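Local coordinates for extracellular solute-binding protein family 1 (Kribbella flavida, PDB 5IXP) that probably binds a solute outside the cell and delivers it to an ABC transporter for uptake, at residues A[112-124]-A[256-270]. Numbering follows the deposited sequence. Where two conformers were deposited one is given.
Sequences DIGPEAICYRRDL and KWDVADVFPGGGGNW
Arg-121 lays its CD over one face of the Trp-257 indole, 3.8 Å from the centroid of the five-membered ring, a CH-pi contact in the tightly packed half of this antiparallel pairing. Bends at chi2 and chi3 fold the chain across the indole, and the guanidinium grips Asp-123 side-on, NE to OD1 and NH2 to OD2, each oxygen using its syn lone pair. NH2 also salt-bridges Asp-230. With an alanine here the CD contact on the indole would be lost, and the Asp-123 carboxylate would probably lose its two N-H donors and be set free to turn. At the far end of the indole, Cys-119 SG lies 3.6 Å from CZ3; this cysteine is disulfide-bonded to Cys-237 on strand 232-238, which flanks strand 108-121. On the other sheet face the Tyr-120 ring lies over Asp-258 CB (CZ to CB 3.5 Å), nearly parallel to the carboxylate, while its OH bonds Thr-132 O. Arg-122 NH1 reaches Asp-258 OD2 at 2.9 Å, a salt bridge with the two planar groups 56° apart. Ile-118 CD1 touches Pro-264 CD at 3.7 Å, also buried. Strand 108-121 is a long strand of the mixed sheet in this periplasmic-binding-protein-type fold; its residues 118-121 pair with 257-260 and its earlier residues with the start of 269-276, the two joined by a loop. The loose side is that loop's type II turn, Phe-263 to Gly-266, where exposed Gly-265 and partly exposed Gly-266 swing clear of 112-124, and a water bridges Glu-116 O and Gly-268 N. Direct bonding resumes with Glu-116 N to Gly-268 O and Trp-270 N to Gly-114 O. Partly exposed Asn-269, its CG anti to the backbone N (chi1 177°), brings OD1 to 2.7 Å from Gly-114 N, with the donor 18° off the amide plane.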
ATOM      1  N   ASP A 112      -9.581   3.644   0.777  1.00 11.84           N
ATOM      2  CA  ASP A 112      -8.457   4.412   1.302  1.00 12.34           C
ATOM      3  C   ASP A 112      -7.168   4.120   0.517  1.00 13.08           C
ATOM      4  O   ASP A 112      -7.144   3.313  -0.421  1.00 13.65           O
ATOM      5  CB  ASP A 112      -8.280   4.142   2.799  1.00 10.77           C
ATOM      6  CG  ASP A 112      -7.936   2.684   3.108  1.00 17.95           C
ATOM      7  OD1 ASP A 112      -8.164   1.805   2.251  1.00 17.95           O
ATOM      8  OD2 ASP A 112      -7.439   2.416   4.227  1.00 21.84           O
ATOM      9  N   ILE A 113      -6.083   4.811   0.890  1.00 11.34           N
ATOM     10  CA  ILE A 113      -4.762   4.610   0.294  1.00 10.98           C
ATOM     11  C   ILE A 113      -3.703   4.657   1.391  1.00 13.31           C
ATOM     12  O   ILE A 113      -3.966   5.056   2.527  1.00 13.08           O
ATOM     13  CB  ILE A 113      -4.428   5.658  -0.796  1.00 10.81           C
ATOM     14  CG1 ILE A 113      -4.798   7.077  -0.332  1.00  9.35           C
ATOM     15  CG2 ILE A 113      -5.104   5.293  -2.119  1.00 12.65           C
ATOM     16  CD1 ILE A 113      -4.192   8.190  -1.232  1.00 10.56           C
ATOM     17  N   GLY A 114      -2.481   4.269   1.024  1.00 11.57           N
ATOM     18  CA  GLY A 114      -1.350   4.361   1.918  1.00 12.62           C
ATOM     19  C   GLY A 114      -0.220   5.170   1.312  1.00 13.76           C
ATOM     20  O   GLY A 114       0.862   4.642   1.023  1.00 12.78           O
ATOM     21  N   PRO A 115      -0.443   6.467   1.092  1.00 12.84           N
ATOM     22  CA  PRO A 115       0.629   7.294   0.516  1.00 14.32           C
ATOM     23  C   PRO A 115       1.819   7.336   1.460  1.00 14.57           C
ATOM     24  O   PRO A 115       1.664   7.424   2.679  1.00 12.72           O
ATOM     25  CB  PRO A 115      -0.026   8.668   0.362  1.00 14.68           C
ATOM     26  CG  PRO A 115      -1.027   8.711   1.478  1.00 13.75           C
ATOM     27  CD  PRO A 115      -1.587   7.287   1.539  1.00 10.74           C
ATOM     28  N   GLU A 116       3.019   7.243   0.892  1.00 14.47           N
ATOM     29  CA  GLU A 116       4.208   6.960   1.678  1.00 13.93           C
ATOM     30  C   GLU A 116       5.105   8.175   1.845  1.00 15.53           C
ATOM     31  O   GLU A 116       5.336   8.932   0.896  1.00 16.59           O
ATOM     32  CB  GLU A 116       5.015   5.835   1.046  1.00 14.84           C
ATOM     33  CG  GLU A 116       4.276   4.497   1.085  1.00 16.36           C
ATOM     34  CD  GLU A 116       5.071   3.410   0.439  1.00 17.87           C
ATOM     35  OE1 GLU A 116       5.136   3.377  -0.804  1.00 21.16           O
ATOM     36  OE2 GLU A 116       5.640   2.593   1.180  1.00 18.40           O
ATOM     37  N   ALA A 117       5.638   8.321   3.051  1.00 13.13           N
ATOM     38  CA  ALA A 117       6.683   9.286   3.358  1.00 15.47           C
ATOM     39  C   ALA A 117       7.903   8.511   3.853  1.00 15.43           C
ATOM     40  O   ALA A 117       7.939   7.282   3.798  1.00 18.27           O
ATOM     41  CB  ALA A 117       6.185  10.305   4.383  1.00 15.03           C
ATOM     42  N   ILE A 118       8.914   9.231   4.334  1.00 13.79           N
ATOM     43  CA  ILE A 118      10.014   8.609   5.063  1.00 12.02           C
ATOM     44  C   ILE A 118       9.895   9.016   6.522  1.00 14.90           C
ATOM     45  O   ILE A 118       9.993  10.205   6.851  1.00 17.18           O
ATOM     46  CB  ILE A 118      11.395   8.995   4.506  1.00 13.80           C
ATOM     47  CG1 ILE A 118      11.563   8.549   3.041  1.00 14.78           C
ATOM     48  CG2 ILE A 118      12.483   8.371   5.365  1.00 15.53           C
ATOM     49  CD1 ILE A 118      11.468   7.025   2.815  1.00 16.35           C
ATOM     50  N   CYS A 119       9.641   8.053   7.395  0.54 12.97           N
ATOM     51  CA  CYS A 119       9.773   8.350   8.809  0.54 12.33           C
ATOM     52  C   CYS A 119      11.205   8.064   9.239  0.54 13.77           C
ATOM     53  O   CYS A 119      11.940   7.311   8.594  0.54 11.22           O
ATOM     54  CB  CYS A 119       8.776   7.552   9.655  0.54 16.18           C
ATOM     55  SG  CYS A 119       8.872   5.759   9.499  0.54 16.53           S
ATOM     56  N   TYR A 120      11.611   8.706  10.323  1.00 12.96           N
ATOM     57  CA  TYR A 120      13.011   8.606  10.733  1.00 14.82           C
ATOM     58  C   TYR A 120      13.185   8.866  12.223  1.00 16.47           C
ATOM     59  O   TYR A 120      12.380   9.546  12.866  1.00 17.83           O
ATOM     60  CB  TYR A 120      13.911   9.564   9.931  1.00 15.08           C
ATOM     61  CG  TYR A 120      13.594  11.033  10.132  1.00 17.30           C
ATOM     62  CD1 TYR A 120      12.558  11.645   9.427  1.00 17.69           C
ATOM     63  CD2 TYR A 120      14.337  11.813  11.018  1.00 16.69           C
ATOM     64  CE1 TYR A 120      12.263  12.989   9.608  1.00 20.86           C
ATOM     65  CE2 TYR A 120      14.053  13.162  11.206  1.00 16.72           C
ATOM     66  CZ  TYR A 120      13.010  13.744  10.498  1.00 18.75           C
ATOM     67  OH  TYR A 120      12.710  15.077  10.673  1.00 17.53           O
ATOM     68  N   ARG A 121      14.279   8.320  12.750  1.00 15.68           N
ATOM     69  CA  ARG A 121      14.643   8.455  14.157  1.00 15.28           C
ATOM     70  C   ARG A 121      15.459   9.732  14.322  1.00 17.76           C
ATOM     71  O   ARG A 121      16.657   9.762  14.019  1.00 18.00           O
ATOM     72  CB  ARG A 121      15.413   7.224  14.616  1.00 16.33           C
ATOM     73  CG  ARG A 121      14.528   5.984  14.823  1.00 17.58           C
ATOM     74  CD  ARG A 121      13.843   6.029  16.199  1.00 18.22           C
ATOM     75  NE  ARG A 121      14.832   6.073  17.275  1.00 20.78           N
ATOM     76  CZ  ARG A 121      15.372   4.998  17.846  1.00 23.90           C
ATOM     77  NH1 ARG A 121      15.012   3.774  17.461  1.00 22.40           N
ATOM     78  NH2 ARG A 121      16.265   5.146  18.812  1.00 24.68           N
ATOM     79  N   ARG A 122      14.824  10.790  14.831  0.66 18.69           N
ATOM     80  CA  ARG A 122      15.532  12.064  14.953  0.66 20.85           C
ATOM     81  C   ARG A 122      16.641  12.014  16.000  0.66 19.74           C
ATOM     82  O   ARG A 122      17.617  12.765  15.889  0.66 20.69           O
ATOM     83  CB  ARG A 122      14.554  13.200  15.258  0.66 23.67           C
ATOM     84  CG  ARG A 122      13.538  12.923  16.345  0.66 23.23           C
ATOM     85  CD  ARG A 122      12.482  14.032  16.377  0.66 23.44           C
ATOM     86  NE  ARG A 122      13.072  15.329  16.702  0.66 21.51           N
ATOM     87  CZ  ARG A 122      13.250  16.332  15.843  0.66 25.51           C
ATOM     88  NH1 ARG A 122      12.866  16.227  14.569  0.66 18.16           N
ATOM     89  NH2 ARG A 122      13.809  17.462  16.275  0.66 30.70           N
ATOM     90  N   ASP A 123      16.523  11.146  17.012  1.00 17.61           N
ATOM     91  CA  ASP A 123      17.608  11.011  17.982  1.00 18.54           C
ATOM     92  C   ASP A 123      18.832  10.362  17.351  1.00 19.47           C
ATOM     93  O   ASP A 123      19.963  10.819  17.559  1.00 20.18           O
ATOM     94  CB  ASP A 123      17.140  10.206  19.198  1.00 21.25           C
ATOM     95  CG  ASP A 123      16.687   8.803  18.838  1.00 21.22           C
ATOM     96  OD1 ASP A 123      16.062   8.636  17.776  1.00 20.90           O
ATOM     97  OD2 ASP A 123      16.955   7.863  19.624  1.00 23.62           O
ATOM     98  N   LEU A 124      18.626   9.308  16.560  1.00 19.03           N
ATOM     99  CA  LEU A 124      19.748   8.676  15.872  1.00 18.06           C
ATOM    100  C   LEU A 124      20.329   9.600  14.809  1.00 20.22           C
ATOM    101  O   LEU A 124      21.555   9.661  14.641  1.00 19.16           O
ATOM    102  CB  LEU A 124      19.312   7.342  15.264  1.00 17.42           C
ATOM    103  CG  LEU A 124      18.776   6.307  16.260  1.00 18.72           C
ATOM    104  CD1 LEU A 124      18.425   4.983  15.555  1.00 16.61           C
ATOM    105  CD2 LEU A 124      19.753   6.081  17.424  1.00 20.25           C
ATOM    106  N   LYS A 256      11.352  10.411  19.736  1.00 21.68           N
ATOM    107  CA  LYS A 256      12.411   9.907  18.870  1.00 21.32           C
ATOM    108  C   LYS A 256      12.043   9.831  17.395  1.00 22.81           C
ATOM    109  O   LYS A 256      12.948   9.684  16.568  1.00 20.66           O
ATOM    110  CB  LYS A 256      12.864   8.518  19.335  1.00 18.39           C
ATOM    111  CG  LYS A 256      13.558   8.530  20.682  1.00 21.77           C
ATOM    112  CD  LYS A 256      13.995   7.140  21.109  1.00 26.13           C
ATOM    113  CE  LYS A 256      14.659   7.179  22.479  1.00 28.37           C
ATOM    114  NZ  LYS A 256      14.813   5.805  23.031  1.00 31.75           N
ATOM    115  N   TRP A 257      10.760   9.929  17.038  1.00 19.70           N
ATOM    116  CA  TRP A 257      10.332   9.742  15.657  1.00 17.09           C
ATOM    117  C   TRP A 257       9.819  11.040  15.043  1.00 17.88           C
ATOM    118  O   TRP A 257       9.253  11.902  15.727  1.00 19.05           O
ATOM    119  CB  TRP A 257       9.238   8.671  15.554  1.00 18.88           C
ATOM    120  CG  TRP A 257       9.727   7.251  15.600  1.00 19.25           C
ATOM    121  CD1 TRP A 257       9.712   6.408  16.678  1.00 20.96           C
ATOM    122  CD2 TRP A 257      10.281   6.501  14.511  1.00 20.11           C
ATOM    123  NE1 TRP A 257      10.231   5.176  16.323  1.00 21.43           N
ATOM    124  CE2 TRP A 257      10.584   5.210  15.000  1.00 19.46           C
ATOM    125  CE3 TRP A 257      10.554   6.798  13.167  1.00 19.30           C
ATOM    126  CZ2 TRP A 257      11.146   4.221  14.195  1.00 17.49           C
ATOM    127  CZ3 TRP A 257      11.112   5.820  12.374  1.00 18.60           C
ATOM    128  CH2 TRP A 257      11.401   4.541  12.889  1.00 21.32           C
ATOM    129  N   ASP A 258      10.036  11.171  13.735  1.00 15.27           N
ATOM    130  CA  ASP A 258       9.487  12.261  12.943  1.00 13.86           C
ATOM    131  C   ASP A 258       9.168  11.706  11.562  1.00 13.99           C
ATOM    132  O   ASP A 258       9.480  10.553  11.245  1.00 16.75           O
ATOM    133  CB  ASP A 258      10.456  13.449  12.851  1.00 16.86           C
ATOM    134  CG  ASP A 258       9.739  14.797  12.768  1.00 20.73           C
ATOM    135  OD1 ASP A 258       8.620  14.867  12.193  1.00 18.95           O
ATOM    136  OD2 ASP A 258      10.300  15.789  13.289  1.00 20.66           O
ATOM    137  N   VAL A 259       8.540  12.524  10.731  0.59 14.58           N
ATOM    138  CA  VAL A 259       8.259  12.106   9.367  0.59 15.35           C
ATOM    139  C   VAL A 259       8.572  13.262   8.434  0.59 15.73           C
ATOM    140  O   VAL A 259       8.241  14.418   8.716  0.59 17.92           O
ATOM    141  CB  VAL A 259       6.807  11.604   9.202  0.59 16.68           C
ATOM    142  CG1 VAL A 259       5.825  12.666   9.603  0.59 15.43           C
ATOM    143  CG2 VAL A 259       6.561  11.147   7.774  0.59 19.13           C
ATOM    144  N   ALA A 260       9.252  12.939   7.341  1.00 15.80           N
ATOM    145  CA  ALA A 260       9.705  13.896   6.345  1.00 15.32           C
ATOM    146  C   ALA A 260       8.795  13.844   5.122  1.00 16.83           C
ATOM    147  O   ALA A 260       8.408  12.763   4.670  1.00 17.42           O
ATOM    148  CB  ALA A 260      11.154  13.613   5.938  1.00 18.46           C
ATOM    149  N   ASP A 261       8.463  15.021   4.585  1.00 16.22           N
ATOM    150  CA  ASP A 261       7.545  15.143   3.455  1.00 13.59           C
ATOM    151  C   ASP A 261       8.313  14.893   2.158  1.00 16.54           C
ATOM    152  O   ASP A 261       8.622  15.806   1.388  1.00 16.25           O
ATOM    153  CB  ASP A 261       6.900  16.524   3.464  1.00 14.03           C
ATOM    154  CG  ASP A 261       5.816  16.687   2.402  1.00 18.86           C
ATOM    155  OD1 ASP A 261       5.549  15.743   1.626  1.00 19.73           O
ATOM    156  OD2 ASP A 261       5.232  17.782   2.337  1.00 23.46           O
ATOM    157  N   VAL A 262       8.621  13.616   1.923  1.00 14.65           N
ATOM    158  CA  VAL A 262       9.478  13.222   0.809  1.00 14.98           C
ATOM    159  C   VAL A 262       9.276  11.737   0.588  1.00 16.18           C
ATOM    160  O   VAL A 262       8.906  11.004   1.510  1.00 16.64           O
ATOM    161  CB  VAL A 262      10.970  13.548   1.095  1.00 17.95           C
ATOM    162  CG1 VAL A 262      11.509  12.636   2.195  1.00 17.45           C
ATOM    163  CG2 VAL A 262      11.827  13.400  -0.164  1.00 17.44           C
ATOM    164  N   PHE A 263       9.511  11.292  -0.648  1.00 14.37           N
ATOM    165  CA  PHE A 263       9.632   9.870  -0.882  1.00 14.65           C
ATOM    166  C   PHE A 263      10.647   9.721  -2.009  1.00 14.74           C
ATOM    167  O   PHE A 263      10.495  10.375  -3.053  1.00 19.14           O
ATOM    168  CB  PHE A 263       8.315   9.179  -1.253  1.00 12.97           C
ATOM    169  CG  PHE A 263       8.374   7.689  -1.103  1.00 14.91           C
ATOM    170  CD1 PHE A 263       8.397   7.116   0.166  1.00 15.75           C
ATOM    171  CD2 PHE A 263       8.429   6.862  -2.211  1.00 13.40           C
ATOM    172  CE1 PHE A 263       8.463   5.744   0.327  1.00 16.39           C
ATOM    173  CE2 PHE A 263       8.496   5.476  -2.057  1.00 14.76           C
ATOM    174  CZ  PHE A 263       8.513   4.922  -0.785  1.00 15.76           C
ATOM    175  N   PRO A 264      11.683   8.907  -1.829  1.00 12.98           N
ATOM    176  CA  PRO A 264      12.698   8.773  -2.879  1.00 16.17           C
ATOM    177  C   PRO A 264      12.060   8.317  -4.182  1.00 20.03           C
ATOM    178  O   PRO A 264      11.254   7.383  -4.202  1.00 22.92           O
ATOM    179  CB  PRO A 264      13.662   7.720  -2.312  1.00 15.05           C
ATOM    180  CG  PRO A 264      13.434   7.747  -0.826  1.00 16.12           C
ATOM    181  CD  PRO A 264      11.956   8.034  -0.678  1.00 12.80           C
ATOM    182  N   GLY A 265      12.410   9.003  -5.273  1.00 20.00           N
ATOM    183  CA  GLY A 265      11.836   8.716  -6.569  1.00 18.77           C
ATOM    184  C   GLY A 265      10.564   9.469  -6.875  1.00 23.62           C
ATOM    185  O   GLY A 265      10.053   9.356  -7.992  1.00 28.38           O
ATOM    186  N   GLY A 266      10.038  10.236  -5.926  1.00 23.52           N
ATOM    187  CA  GLY A 266       8.859  11.039  -6.177  1.00 26.39           C
ATOM    188  C   GLY A 266       7.717  10.737  -5.229  1.00 23.05           C
ATOM    189  O   GLY A 266       7.376  11.565  -4.378  1.00 23.13           O
ATOM    190  N   GLY A 267       7.119   9.556  -5.367  1.00 21.15           N
ATOM    191  CA  GLY A 267       6.021   9.173  -4.503  1.00 19.69           C
ATOM    192  C   GLY A 267       5.867   7.671  -4.478  1.00 17.61           C
ATOM    193  O   GLY A 267       6.391   6.959  -5.341  1.00 22.36           O
ATOM    194  N   GLY A 268       5.147   7.195  -3.474  1.00 15.93           N
ATOM    195  CA  GLY A 268       4.886   5.772  -3.342  1.00 15.82           C
ATOM    196  C   GLY A 268       3.579   5.527  -2.622  1.00 15.86           C
ATOM    197  O   GLY A 268       3.138   6.339  -1.801  1.00 14.73           O
ATOM    198  N   ASN A 269       2.954   4.401  -2.932  1.00 14.44           N
ATOM    199  CA  ASN A 269       1.756   3.982  -2.220  1.00 12.88           C
ATOM    200  C   ASN A 269       1.914   2.551  -1.745  1.00 13.64           C
ATOM    201  O   ASN A 269       2.417   1.695  -2.482  1.00 16.95           O
ATOM    202  CB  ASN A 269       0.507   4.066  -3.075  1.00 12.91           C
ATOM    203  CG  ASN A 269      -0.717   3.562  -2.331  1.00 14.01           C
ATOM    204  OD1 ASN A 269      -1.222   4.227  -1.418  1.00 14.25           O
ATOM    205  ND2 ASN A 269      -1.170   2.360  -2.681  1.00 14.01           N
ATOM    206  N   TRP A 270       1.465   2.295  -0.520  1.00 11.70           N
ATOM    207  CA  TRP A 270       1.405   0.946   0.032  1.00 12.39           C
ATOM    208  C   TRP A 270       0.013   0.743   0.620  1.00 15.53           C
ATOM    209  O   TRP A 270      -0.297   1.288   1.682  1.00 16.38           O
ATOM    210  CB  TRP A 270       2.497   0.744   1.090  1.00 16.21           C
ATOM    211  CG  TRP A 270       2.499  -0.578   1.817  1.00 18.81           C
ATOM    212  CD1 TRP A 270       1.651  -1.636   1.634  1.00 19.63           C
ATOM    213  CD2 TRP A 270       3.409  -0.971   2.855  1.00 18.78           C
ATOM    214  NE1 TRP A 270       1.980  -2.660   2.500  1.00 19.36           N
ATOM    215  CE2 TRP A 270       3.054  -2.275   3.259  1.00 18.75           C
ATOM    216  CE3 TRP A 270       4.493  -0.345   3.478  1.00 18.18           C
ATOM    217  CZ2 TRP A 270       3.737  -2.961   4.263  1.00 19.10           C
ATOM    218  CZ3 TRP A 270       5.172  -1.028   4.484  1.00 19.72           C
ATOM    219  CH2 TRP A 270       4.793  -2.325   4.859  1.00 20.90           C
TER
HETATM  220  O   HOH W   1       4.575   9.533  -1.688  1.00 15.50           O